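CRISPR system Cmr subunit Cmr1-1 (Pyrococcus furiosus, PDB 4W8Z) binds RNA and, together with Cmr6, caps the elongated type III-B Cmr ribonucleoprotein complex of the CRISPR immune system against mobile genetic elements. Local coordinates at residues A[10-21]-A[120-131]; A[139-147]-A[173-182]. All coordinates share one frame; numbering follows the deposited sequence.

Contact 1 of 2, residues A[10-21]-A[120-131]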
loop_
_atom_site.group_PDB
_atom_site.type_symbol
_atom_site.label_atom_id
_atom_site.label_comp_id
_atom_site.label_asym_id
_atom_site.label_seq_id
_atom_site.Cartn_x
_atom_site.Cartn_y
_atom_site.Cartn_z
ATOM N N GLU A 10 -21.110 -8.010 -5.359
ATOM C CA GLU A 10 -19.784 -8.571 -5.608
ATOM C C GLU A 10 -19.228 -9.178 -4.326
ATOM O O GLU A 10 -19.241 -8.536 -3.277
ATOM C CB GLU A 10 -18.834 -7.494 -6.131
ATOM C CG GLU A 10 -19.332 -6.759 -7.358
ATOM C CD GLU A 10 -19.016 -7.494 -8.643
ATOM O OE1 GLU A 10 -17.817 -7.737 -8.908
ATOM O OE2 GLU A 10 -19.965 -7.829 -9.390
ATOM N N GLU A 11 -18.740 -10.410 -4.403
ATOM C CA GLU A 11 -18.269 -11.099 -3.207
ATOM C C GLU A 11 -16.820 -11.558 -3.347
ATOM O O GLU A 11 -16.414 -12.048 -4.400
ATOM C CB GLU A 11 -19.173 -12.291 -2.899
ATOM C CG GLU A 11 -20.662 -11.998 -3.027
ATOM C CD GLU A 11 -21.527 -13.135 -2.516
ATOM O OE1 GLU A 11 -21.422 -13.468 -1.317
ATOM O OE2 GLU A 11 -22.309 -13.696 -3.314
ATOM N N PHE A 12 -16.046 -11.397 -2.278
ATOM C CA PHE A 12 -14.632 -11.758 -2.288
ATOM C C PHE A 12 -14.191 -12.437 -0.999
ATOM O O PHE A 12 -14.668 -12.104 0.085
ATOM C CB PHE A 12 -13.757 -10.519 -2.504
ATOM C CG PHE A 12 -14.002 -9.814 -3.802
ATOM C CD1 PHE A 12 -13.254 -10.122 -4.923
ATOM C CD2 PHE A 12 -14.974 -8.832 -3.898
ATOM C CE1 PHE A 12 -13.475 -9.473 -6.118
ATOM C CE2 PHE A 12 -15.201 -8.178 -5.092
ATOM C CZ PHE A 12 -14.450 -8.499 -6.202
ATOM N N GLU A 13 -13.271 -13.386 -1.123
ATOM C CA GLU A 13 -12.510 -13.855 0.025
ATOM C C GLU A 13 -11.049 -13.490 -0.180
ATOM O O GLU A 13 -10.422 -13.939 -1.141
ATOM C CB GLU A 13 -12.653 -15.364 0.223
ATOM C CG GLU A 13 -13.692 -15.765 1.253
ATOM C CD GLU A 13 -13.464 -17.167 1.791
ATOM O OE1 GLU A 13 -14.452 -17.923 1.938
ATOM O OE2 GLU A 13 -12.293 -17.508 2.075
ATOM N N ILE A 14 -10.509 -12.657 0.702
ATOM C CA ILE A 14 -9.093 -12.322 0.623
ATOM C C ILE A 14 -8.329 -12.997 1.756
ATOM O O ILE A 14 -8.893 -13.313 2.800
ATOM C CB ILE A 14 -8.851 -10.798 0.654
ATOM C CG1 ILE A 14 -8.991 -10.247 2.074
ATOM C CG2 ILE A 14 -9.795 -10.093 -0.307
ATOM C CD1 ILE A 14 -8.685 -8.763 2.189
ATOM N N GLU A 15 -7.047 -13.244 1.526
ATOM C CA GLU A 15 -6.213 -13.931 2.496
ATOM C C GLU A 15 -4.926 -13.145 2.723
ATOM O O GLU A 15 -4.365 -12.570 1.786
ATOM C CB GLU A 15 -5.906 -15.352 2.018
ATOM C CG GLU A 15 -4.945 -16.125 2.902
ATOM C CD GLU A 15 -4.645 -17.517 2.368
ATOM O OE1 GLU A 15 -5.602 -18.261 2.061
ATOM O OE2 GLU A 15 -3.449 -17.863 2.248
ATOM N N SER A 16 -4.465 -13.112 3.970
ATOM C CA SER A 16 -3.212 -12.448 4.303
ATOM C C SER A 16 -2.010 -13.245 3.797
ATOM O O SER A 16 -1.886 -14.443 4.056
ATOM C CB SER A 16 -3.100 -12.236 5.814
ATOM O OG SER A 16 -4.157 -11.424 6.293
ATOM N N ILE A 17 -1.131 -12.572 3.064
ATOM C CA ILE A 17 0.131 -13.165 2.649
ATOM C C ILE A 17 1.185 -12.915 3.722
ATOM O O ILE A 17 2.002 -13.786 4.025
ATOM C CB ILE A 17 0.602 -12.595 1.305
ATOM C CG1 ILE A 17 -0.305 -13.092 0.178
ATOM C CG2 ILE A 17 2.049 -12.964 1.036
ATOM C CD1 ILE A 17 -0.127 -12.338 -1.120
ATOM N N THR A 18 1.153 -11.721 4.304
ATOM C CA THR A 18 2.052 -11.370 5.395
ATOM C C THR A 18 1.262 -11.101 6.671
ATOM O O THR A 18 0.043 -10.925 6.623
ATOM C CB THR A 18 2.903 -10.130 5.058
ATOM O OG1 THR A 18 2.048 -9.059 4.632
ATOM C CG2 THR A 18 3.901 -10.445 3.956
ATOM N N SER A 19 1.961 -11.077 7.804
ATOM C CA SER A 19 1.343 -10.819 9.103
ATOM C C SER A 19 0.517 -9.544 9.053
ATOM O O SER A 19 0.986 -8.511 8.574
ATOM C CB SER A 19 2.409 -10.713 10.194
ATOM O OG SER A 19 3.291 -11.824 10.158
ATOM N N THR A 20 -0.718 -9.623 9.537
ATOM C CA THR A 20 -1.649 -8.504 9.438
ATOM C C THR A 20 -1.993 -7.977 10.824
ATOM O O THR A 20 -2.285 -8.752 11.729
ATOM C CB THR A 20 -2.940 -8.915 8.691
ATOM O OG1 THR A 20 -2.609 -9.318 7.354
ATOM C CG2 THR A 20 -3.922 -7.758 8.628
ATOM N N HIS A 21 -1.949 -6.657 10.986
ATOM C CA HIS A 21 -2.182 -6.034 12.285
ATOM C C HIS A 21 -3.268 -4.959 12.237
ATOM O O HIS A 21 -3.003 -3.803 11.909
ATOM C CB HIS A 21 -0.879 -5.440 12.813
ATOM C CG HIS A 21 0.180 -6.462 13.078
ATOM N ND1 HIS A 21 0.443 -6.954 14.340
ATOM C CD2 HIS A 21 1.036 -7.096 12.242
ATOM C CE1 HIS A 21 1.418 -7.840 14.269
ATOM N NE2 HIS A 21 1.796 -7.946 13.007
ATOM N N TYR A 120 -2.445 -11.138 16.597
ATOM C CA TYR A 120 -2.382 -10.589 15.248
ATOM C C TYR A 120 -3.050 -11.561 14.287
ATOM O O TYR A 120 -3.539 -12.612 14.703
ATOM C CB TYR A 120 -0.931 -10.322 14.828
ATOM C CG TYR A 120 -0.116 -11.567 14.517
ATOM C CD1 TYR A 120 0.123 -12.533 15.483
ATOM C CD2 TYR A 120 0.436 -11.758 13.258
ATOM C CE1 TYR A 120 0.871 -13.665 15.196
ATOM C CE2 TYR A 120 1.189 -12.878 12.968
ATOM C CZ TYR A 120 1.402 -13.828 13.936
ATOM O OH TYR A 120 2.151 -14.942 13.629
ATOM N N TYR A 121 -3.082 -11.209 13.008
ATOM C CA TYR A 121 -3.584 -12.120 11.987
ATOM C C TYR A 121 -2.422 -12.648 11.154
ATOM O O TYR A 121 -1.865 -11.923 10.328
ATOM C CB TYR A 121 -4.613 -11.430 11.090
ATOM C CG TYR A 121 -5.953 -11.177 11.743
ATOM C CD1 TYR A 121 -6.835 -12.223 11.993
ATOM C CD2 TYR A 121 -6.347 -9.890 12.094
ATOM C CE1 TYR A 121 -8.066 -11.994 12.582
ATOM C CE2 TYR A 121 -7.576 -9.653 12.683
ATOM C CZ TYR A 121 -8.430 -10.709 12.923
ATOM O OH TYR A 121 -9.651 -10.473 13.507
ATOM N N PRO A 122 -2.043 -13.914 11.379
ATOM C CA PRO A 122 -0.895 -14.511 10.688
ATOM C C PRO A 122 -1.215 -14.833 9.233
ATOM O O PRO A 122 -2.396 -14.870 8.879
ATOM C CB PRO A 122 -0.633 -15.786 11.494
ATOM C CG PRO A 122 -1.969 -16.155 12.022
ATOM C CD PRO A 122 -2.673 -14.860 12.317
ATOM N N PRO A 123 -0.179 -15.039 8.397
ATOM C CA PRO A 123 -0.382 -15.451 7.003
ATOM C C PRO A 123 -1.362 -16.617 6.896
ATOM O O PRO A 123 -1.188 -17.626 7.578
ATOM C CB PRO A 123 1.018 -15.867 6.553
ATOM C CG PRO A 123 1.927 -15.017 7.377
ATOM C CD PRO A 123 1.250 -14.843 8.711
ATOM N N GLY A 124 -2.382 -16.470 6.059
ATOM C CA GLY A 124 -3.408 -17.486 5.939
ATOM C C GLY A 124 -4.724 -17.020 6.532
ATOM O O GLY A 124 -5.755 -17.652 6.333
ATOM N N SER A 125 -4.692 -15.919 7.274
ATOM C CA SER A 125 -5.914 -15.330 7.806
ATOM C C SER A 125 -6.827 -14.946 6.654
ATOM O O SER A 125 -6.369 -14.368 5.670
ATOM C CB SER A 125 -5.601 -14.103 8.663
ATOM O OG SER A 125 -4.848 -14.449 9.819
ATOM N N ARG A 126 -8.111 -15.267 6.760
ATOM C CA ARG A 126 -9.034 -14.967 5.672
ATOM C C ARG A 126 -10.126 -13.988 6.077
ATOM O O ARG A 126 -10.538 -13.946 7.235
ATOM C CB ARG A 126 -9.656 -16.253 5.135
ATOM C CG ARG A 126 -8.672 -17.120 4.380
ATOM C CD ARG A 126 -9.365 -18.241 3.650
ATOM N NE ARG A 126 -8.393 -19.078 2.955
ATOM C CZ ARG A 126 -8.709 -20.118 2.190
ATOM N NH1 ARG A 126 -9.980 -20.456 2.016
ATOM N NH2 ARG A 126 -7.750 -20.817 1.598
ATOM N N PHE A 127 -10.577 -13.198 5.107
ATOM C CA PHE A 127 -11.602 -12.179 5.322
ATOM C C PHE A 127 -12.608 -12.221 4.181
ATOM O O PHE A 127 -12.229 -12.377 3.020
ATOM C CB PHE A 127 -10.979 -10.780 5.421
ATOM C CG PHE A 127 -9.935 -10.650 6.498
ATOM C CD1 PHE A 127 -8.633 -11.074 6.275
ATOM C CD2 PHE A 127 -10.250 -10.104 7.734
ATOM C CE1 PHE A 127 -7.671 -10.969 7.262
ATOM C CE2 PHE A 127 -9.289 -9.987 8.725
ATOM C CZ PHE A 127 -7.999 -10.421 8.486
ATOM N N ARG A 128 -13.888 -12.093 4.511
ATOM C CA ARG A 128 -14.920 -11.979 3.489
ATOM C C ARG A 128 -15.243 -10.517 3.233
ATOM O O ARG A 128 -15.502 -9.758 4.165
ATOM C CB ARG A 128 -16.184 -12.726 3.899
ATOM C CG ARG A 128 -17.373 -12.428 3.004
ATOM C CD ARG A 128 -18.189 -13.679 2.750
ATOM N NE ARG A 128 -17.324 -14.837 2.535
ATOM C CZ ARG A 128 -17.750 -16.022 2.114
ATOM N NH1 ARG A 128 -19.035 -16.209 1.846
ATOM N NH2 ARG A 128 -16.889 -17.017 1.956
ATOM N N VAL A 129 -15.220 -10.119 1.966
ATOM C CA VAL A 129 -15.588 -8.761 1.594
ATOM C C VAL A 129 -16.747 -8.790 0.607
ATOM O O VAL A 129 -16.653 -9.407 -0.453
ATOM C CB VAL A 129 -14.404 -7.994 0.975
ATOM C CG1 VAL A 129 -14.845 -6.608 0.551
ATOM C CG2 VAL A 129 -13.248 -7.910 1.962
ATOM N N VAL A 130 -17.844 -8.130 0.965
ATOM C CA VAL A 130 -19.034 -8.115 0.124
ATOM C C VAL A 130 -19.424 -6.683 -0.213
ATOM O O VAL A 130 -19.494 -5.828 0.673
ATOM C CB VAL A 130 -20.223 -8.822 0.810
ATOM C CG1 VAL A 130 -21.479 -8.700 -0.038
ATOM C CG2 VAL A 130 -19.894 -10.285 1.078
ATOM N N LEU A 131 -19.669 -6.428 -1.495
ATOM C CA LEU A 131 -20.021 -5.092 -1.965
ATOM C C LEU A 131 -21.405 -5.095 -2.596
ATOM O O LEU A 131 -21.704 -5.940 -3.439
ATOM C CB LEU A 131 -18.991 -4.586 -2.977
ATOM C CG LEU A 131 -17.516 -4.775 -2.616
ATOM C CD1 LEU A 131 -16.612 -4.357 -3.773
ATOM C CD2 LEU A 131 -17.177 -3.997 -1.356
#
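The rings of Tyr120 and His21 lie nearly parallel, planes 19° apart, but are slid so far that they barely overlap. CE1 of His21 instead meets CB of Tyr120 at 3.5 Å. Within 120-131, CZ of Phe127 lies over the centre of one face of the Tyr121 ring, 3.9 Å above its plane. OG of Ser16 sits at the edge of the Phe127 ring. The Phe12 ring has the carbonyl O of Val129 at its edge.

OE1 of Glu13 lies at the edge of the Arg128 guanidinium, in its plane, while the carboxylate itself is turned out of that plane. NH2 of Arg128 gives a 2.6 Å bond to this OE1, on the anti lone pair. The Arg128 chain bends at chi2 and chi3, which turns its end toward Glu13. Arg126 stays extended, and its NE reaches OE1 of Glu15 at 3.0 Å. The planes of this carboxylate and guanidinium are 16° apart. OE2 of Glu13 makes a long salt bridge to NH1 of Arg126, which joins the two pairs into one network.

Phe12, Ile14, Phe127, Val129 and Leu131 line the other face, with Glu10 at the end, its carboxylate bonded to Ser173. Helix 136-152 covers Phe12, Val129 and Leu131. Paired backbone bonds run from Glu10 with Leu131 to Ile14 with Phe127. These are the central strands of the antiparallel sheet 79-84, 126-133, 8-16, 166-172, typical of the ferredoxin-like RAMP fold.

Contact 2 of 2, residues A[139-147]-A[173-182]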
loop_
_atom_site.group_PDB
_atom_site.type_symbol
_atom_site.label_atom_id
_atom_site.label_comp_id
_atom_site.label_asym_id
_atom_site.label_seq_id
_atom_site.Cartn_x
_atom_site.Cartn_y
_atom_site.Cartn_z
ATOM N N ILE A 139 -20.807 0.200 -8.347
ATOM C CA ILE A 139 -20.278 -1.114 -7.986
ATOM C C ILE A 139 -19.011 -1.433 -8.784
ATOM O O ILE A 139 -18.118 -2.124 -8.290
ATOM C CB ILE A 139 -21.335 -2.232 -8.192
ATOM C CG1 ILE A 139 -20.916 -3.518 -7.483
ATOM C CG2 ILE A 139 -21.589 -2.503 -9.665
ATOM C CD1 ILE A 139 -21.283 -3.552 -6.025
ATOM N N LYS A 140 -18.921 -0.913 -10.006
ATOM C CA LYS A 140 -17.724 -1.088 -10.821
ATOM C C LYS A 140 -16.547 -0.377 -10.169
ATOM O O LYS A 140 -15.461 -0.941 -10.038
ATOM C CB LYS A 140 -17.939 -0.556 -12.237
ATOM C CG LYS A 140 -18.728 -1.474 -13.154
ATOM C CD LYS A 140 -18.753 -0.913 -14.572
ATOM C CE LYS A 140 -19.412 -1.874 -15.547
ATOM N NZ LYS A 140 -19.246 -1.439 -16.963
ATOM N N LEU A 141 -16.781 0.862 -9.748
ATOM C CA LEU A 141 -15.754 1.673 -9.107
ATOM C C LEU A 141 -15.338 1.120 -7.741
ATOM O O LEU A 141 -14.181 1.242 -7.336
ATOM C CB LEU A 141 -16.240 3.115 -8.963
ATOM C CG LEU A 141 -16.396 3.885 -10.274
ATOM C CD1 LEU A 141 -17.099 5.206 -10.041
ATOM C CD2 LEU A 141 -15.040 4.103 -10.910
ATOM N N ALA A 142 -16.283 0.515 -7.032
ATOM C CA ALA A 142 -15.992 -0.097 -5.742
ATOM C C ALA A 142 -15.074 -1.303 -5.917
ATOM O O ALA A 142 -14.094 -1.463 -5.191
ATOM C CB ALA A 142 -17.282 -0.501 -5.042
ATOM N N THR A 143 -15.397 -2.146 -6.894
ATOM C CA THR A 143 -14.621 -3.351 -7.160
ATOM C C THR A 143 -13.222 -3.014 -7.676
ATOM O O THR A 143 -12.236 -3.641 -7.277
ATOM C CB THR A 143 -15.353 -4.266 -8.166
ATOM O OG1 THR A 143 -16.392 -4.977 -7.483
ATOM C CG2 THR A 143 -14.404 -5.273 -8.784
ATOM N N LEU A 144 -13.135 -2.016 -8.548
ATOM C CA LEU A 144 -11.842 -1.547 -9.031
ATOM C C LEU A 144 -10.970 -1.097 -7.867
ATOM O O LEU A 144 -9.779 -1.406 -7.817
ATOM C CB LEU A 144 -12.021 -0.410 -10.034
ATOM C CG LEU A 144 -12.353 -0.854 -11.459
ATOM C CD1 LEU A 144 -12.859 0.307 -12.277
ATOM C CD2 LEU A 144 -11.134 -1.475 -12.121
ATOM N N SER A 145 -11.575 -0.374 -6.928
ATOM C CA SER A 145 -10.877 0.064 -5.722
ATOM C C SER A 145 -10.303 -1.113 -4.950
ATOM O O SER A 145 -9.117 -1.124 -4.614
ATOM C CB SER A 145 -11.817 0.857 -4.822
ATOM O OG SER A 145 -12.213 2.057 -5.454
ATOM N N LEU A 146 -11.151 -2.100 -4.675
ATOM C CA LEU A 146 -10.731 -3.295 -3.950
ATOM C C LEU A 146 -9.663 -4.065 -4.716
ATOM O O LEU A 146 -8.707 -4.564 -4.118
ATOM C CB LEU A 146 -11.927 -4.204 -3.669
ATOM C CG LEU A 146 -11.611 -5.549 -3.013
ATOM C CD1 LEU A 146 -10.841 -5.366 -1.721
ATOM C CD2 LEU A 146 -12.892 -6.291 -2.753
ATOM N N TRP A 147 -9.833 -4.164 -6.033
ATOM C CA TRP A 147 -8.826 -4.777 -6.891
ATOM C C TRP A 147 -7.481 -4.085 -6.702
ATOM O O TRP A 147 -6.445 -4.744 -6.606
ATOM C CB TRP A 147 -9.242 -4.713 -8.363
ATOM C CG TRP A 147 -8.265 -5.389 -9.289
ATOM C CD1 TRP A 147 -8.353 -6.659 -9.791
ATOM C CD2 TRP A 147 -7.048 -4.836 -9.814
ATOM N NE1 TRP A 147 -7.272 -6.928 -10.600
ATOM C CE2 TRP A 147 -6.455 -5.828 -10.627
ATOM C CE3 TRP A 147 -6.404 -3.600 -9.676
ATOM C CZ2 TRP A 147 -5.250 -5.624 -11.296
ATOM C CZ3 TRP A 147 -5.205 -3.399 -10.341
ATOM C CH2 TRP A 147 -4.641 -4.407 -11.142
ATOM N N SER A 173 -17.363 -12.340 -9.122
ATOM C CA SER A 173 -17.341 -10.948 -9.543
ATOM C C SER A 173 -17.684 -10.777 -11.013
ATOM O O SER A 173 -16.851 -11.023 -11.885
ATOM C CB SER A 173 -15.968 -10.339 -9.267
ATOM O OG SER A 173 -15.919 -8.996 -9.708
ATOM N N GLU A 174 -18.913 -10.349 -11.282
ATOM C CA GLU A 174 -19.337 -10.089 -12.647
ATOM C C GLU A 174 -18.617 -8.863 -13.189
ATOM O O GLU A 174 -18.396 -8.749 -14.394
ATOM C CB GLU A 174 -20.853 -9.895 -12.724
ATOM C CG GLU A 174 -21.652 -11.170 -12.504
ATOM C CD GLU A 174 -23.140 -10.979 -12.748
ATOM O OE1 GLU A 174 -23.534 -9.889 -13.222
ATOM O OE2 GLU A 174 -23.917 -11.920 -12.467
ATOM N N VAL A 175 -18.238 -7.954 -12.293
ATOM C CA VAL A 175 -17.540 -6.736 -12.695
ATOM C C VAL A 175 -16.142 -7.038 -13.231
ATOM O O VAL A 175 -15.772 -6.559 -14.301
ATOM C CB VAL A 175 -17.430 -5.736 -11.534
ATOM C CG1 VAL A 175 -16.515 -4.583 -11.918
ATOM C CG2 VAL A 175 -18.802 -5.224 -11.153
ATOM N N LEU A 176 -15.371 -7.832 -12.494
ATOM C CA LEU A 176 -14.042 -8.229 -12.949
ATOM C C LEU A 176 -14.115 -9.058 -14.225
ATOM O O LEU A 176 -13.248 -8.954 -15.091
ATOM C CB LEU A 176 -13.307 -9.014 -11.863
ATOM C CG LEU A 176 -12.839 -8.217 -10.643
ATOM C CD1 LEU A 176 -11.920 -9.075 -9.769
ATOM C CD2 LEU A 176 -12.157 -6.912 -11.058
ATOM N N GLU A 177 -15.148 -9.888 -14.330
ATOM C CA GLU A 177 -15.391 -10.673 -15.532
ATOM C C GLU A 177 -15.639 -9.744 -16.721
ATOM O O GLU A 177 -15.049 -9.903 -17.789
ATOM C CB GLU A 177 -16.581 -11.612 -15.315
ATOM C CG GLU A 177 -16.793 -12.646 -16.403
ATOM C CD GLU A 177 -17.935 -13.604 -16.087
ATOM O OE1 GLU A 177 -18.765 -13.292 -15.204
ATOM O OE2 GLU A 177 -17.995 -14.677 -16.723
ATOM N N ASP A 178 -16.501 -8.755 -16.505
ATOM C CA ASP A 178 -16.868 -7.787 -17.529
ATOM C C ASP A 178 -15.662 -7.003 -18.045
ATOM O O ASP A 178 -15.505 -6.814 -19.252
ATOM C CB ASP A 178 -17.915 -6.822 -16.975
ATOM C CG ASP A 178 -19.038 -6.552 -17.955
ATOM O OD1 ASP A 178 -19.560 -7.522 -18.549
ATOM O OD2 ASP A 178 -19.395 -5.365 -18.130
ATOM N N LEU A 179 -14.810 -6.558 -17.127
ATOM C CA LEU A 179 -13.672 -5.712 -17.471
ATOM C C LEU A 179 -12.483 -6.503 -18.014
ATOM O O LEU A 179 -11.475 -5.919 -18.412
ATOM C CB LEU A 179 -13.229 -4.901 -16.252
ATOM C CG LEU A 179 -14.257 -3.981 -15.594
ATOM C CD1 LEU A 179 -13.603 -3.198 -14.483
ATOM C CD2 LEU A 179 -14.866 -3.043 -16.617
ATOM N N GLY A 180 -12.599 -7.826 -18.025
ATOM C CA GLY A 180 -11.527 -8.678 -18.507
ATOM C C GLY A 180 -10.337 -8.720 -17.565
ATOM O O GLY A 180 -9.196 -8.885 -17.995
ATOM N N LEU A 181 -10.603 -8.565 -16.274
ATOM C CA LEU A 181 -9.553 -8.625 -15.268
ATOM C C LEU A 181 -9.527 -9.986 -14.577
ATOM O O LEU A 181 -10.424 -10.808 -14.762
ATOM C CB LEU A 181 -9.734 -7.509 -14.244
ATOM C CG LEU A 181 -9.398 -6.121 -14.783
ATOM C CD1 LEU A 181 -9.787 -5.050 -13.785
ATOM C CD2 LEU A 181 -7.914 -6.040 -15.112
ATOM N N THR A 182 -8.485 -10.219 -13.788
ATOM C CA THR A 182 -8.310 -11.491 -13.106
ATOM C C THR A 182 -8.345 -11.287 -11.599
ATOM O O THR A 182 -8.417 -10.156 -11.122
ATOM C CB THR A 182 -6.979 -12.164 -13.498
ATOM O OG1 THR A 182 -5.881 -11.414 -12.960
ATOM C CG2 THR A 182 -6.842 -12.240 -15.010
#
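This contact belongs to the helical layer beside the RAMP-type sheet. The short helix 174-178 follows the edge strand 166-172 and crosses helix 136-152 almost at a right angle, with the local axes 84° apart. Ser173 is its N-cap: OG accepts the N-H of Leu176 in a nearly straight bond, 166° at the hydrogen. The same OG is hydrogen-bonded to Glu10 of strand 8-16. Gly180 ends the helix in a Schellman motif, its positive phi turning the chain so that Leu181 and Thr182 come back toward Trp147.

Thr143 faces the first turn of the short helix. Its methyl CG2 touches CD2 of Leu176 at 3.6 Å and CG1 of Val175 at 3.8 Å. CG2 is anti to the backbone N, while OG1 lies beside that N, near Glu10 OE1, with only weak bonding there. The other methyl of Val175, CG2, meets CG2 of Ile139, and CG1 also rests against CA and CG of Lys140. One turn on from Lys140 and Val175, CD2 of Leu144 packs on CD1 of Leu179 at 3.8 Å. Leu144 and Leu181 cross at about a right angle.

Trp147 closes the row. Its CG is anti to the backbone N (chi1 -177°), which carries the indole toward the second segment. CD1 of Leu181 lies over one face of the ring. CD2 of Leu176 approaches CD1 of Trp147 obliquely at 4.0 Å. The carbonyl O of Thr182 lies in the ring plane, 3.5 Å from NE1 of Trp147. Val198 of helix 188-206 also touches the indole.

At the outer rim, NZ of Lys140 and OD2 of Asp178 are 4.1 Å apart, too far for a salt bridge. Methyl and ring packing carries the contact, and the rim charges probably add only a weak attraction.

How the contacts relate
Both contacts are partly buried: contact 1 is centred about 15 Å and contact 2 about 19 Å from the centre of the chain. Contact 1 joins two neighbouring strands through backbone hydrogen bonds, with a charged face and a mainly apolar face, Glu10 at its end. Contact 2 joins two helices through apolar side chains, with its one pair of opposite charges at the rim. Strand 126-133 leads directly into helix 136-152. That helix packs on the mainly apolar face of contact 1 and carries one half of contact 2. Glu10 links them: its OE1 lies 2.4 Å from OG of Ser173, a probable hydrogen bond. The strand carboxylate thus reaches the N-terminal end of helix 174-178.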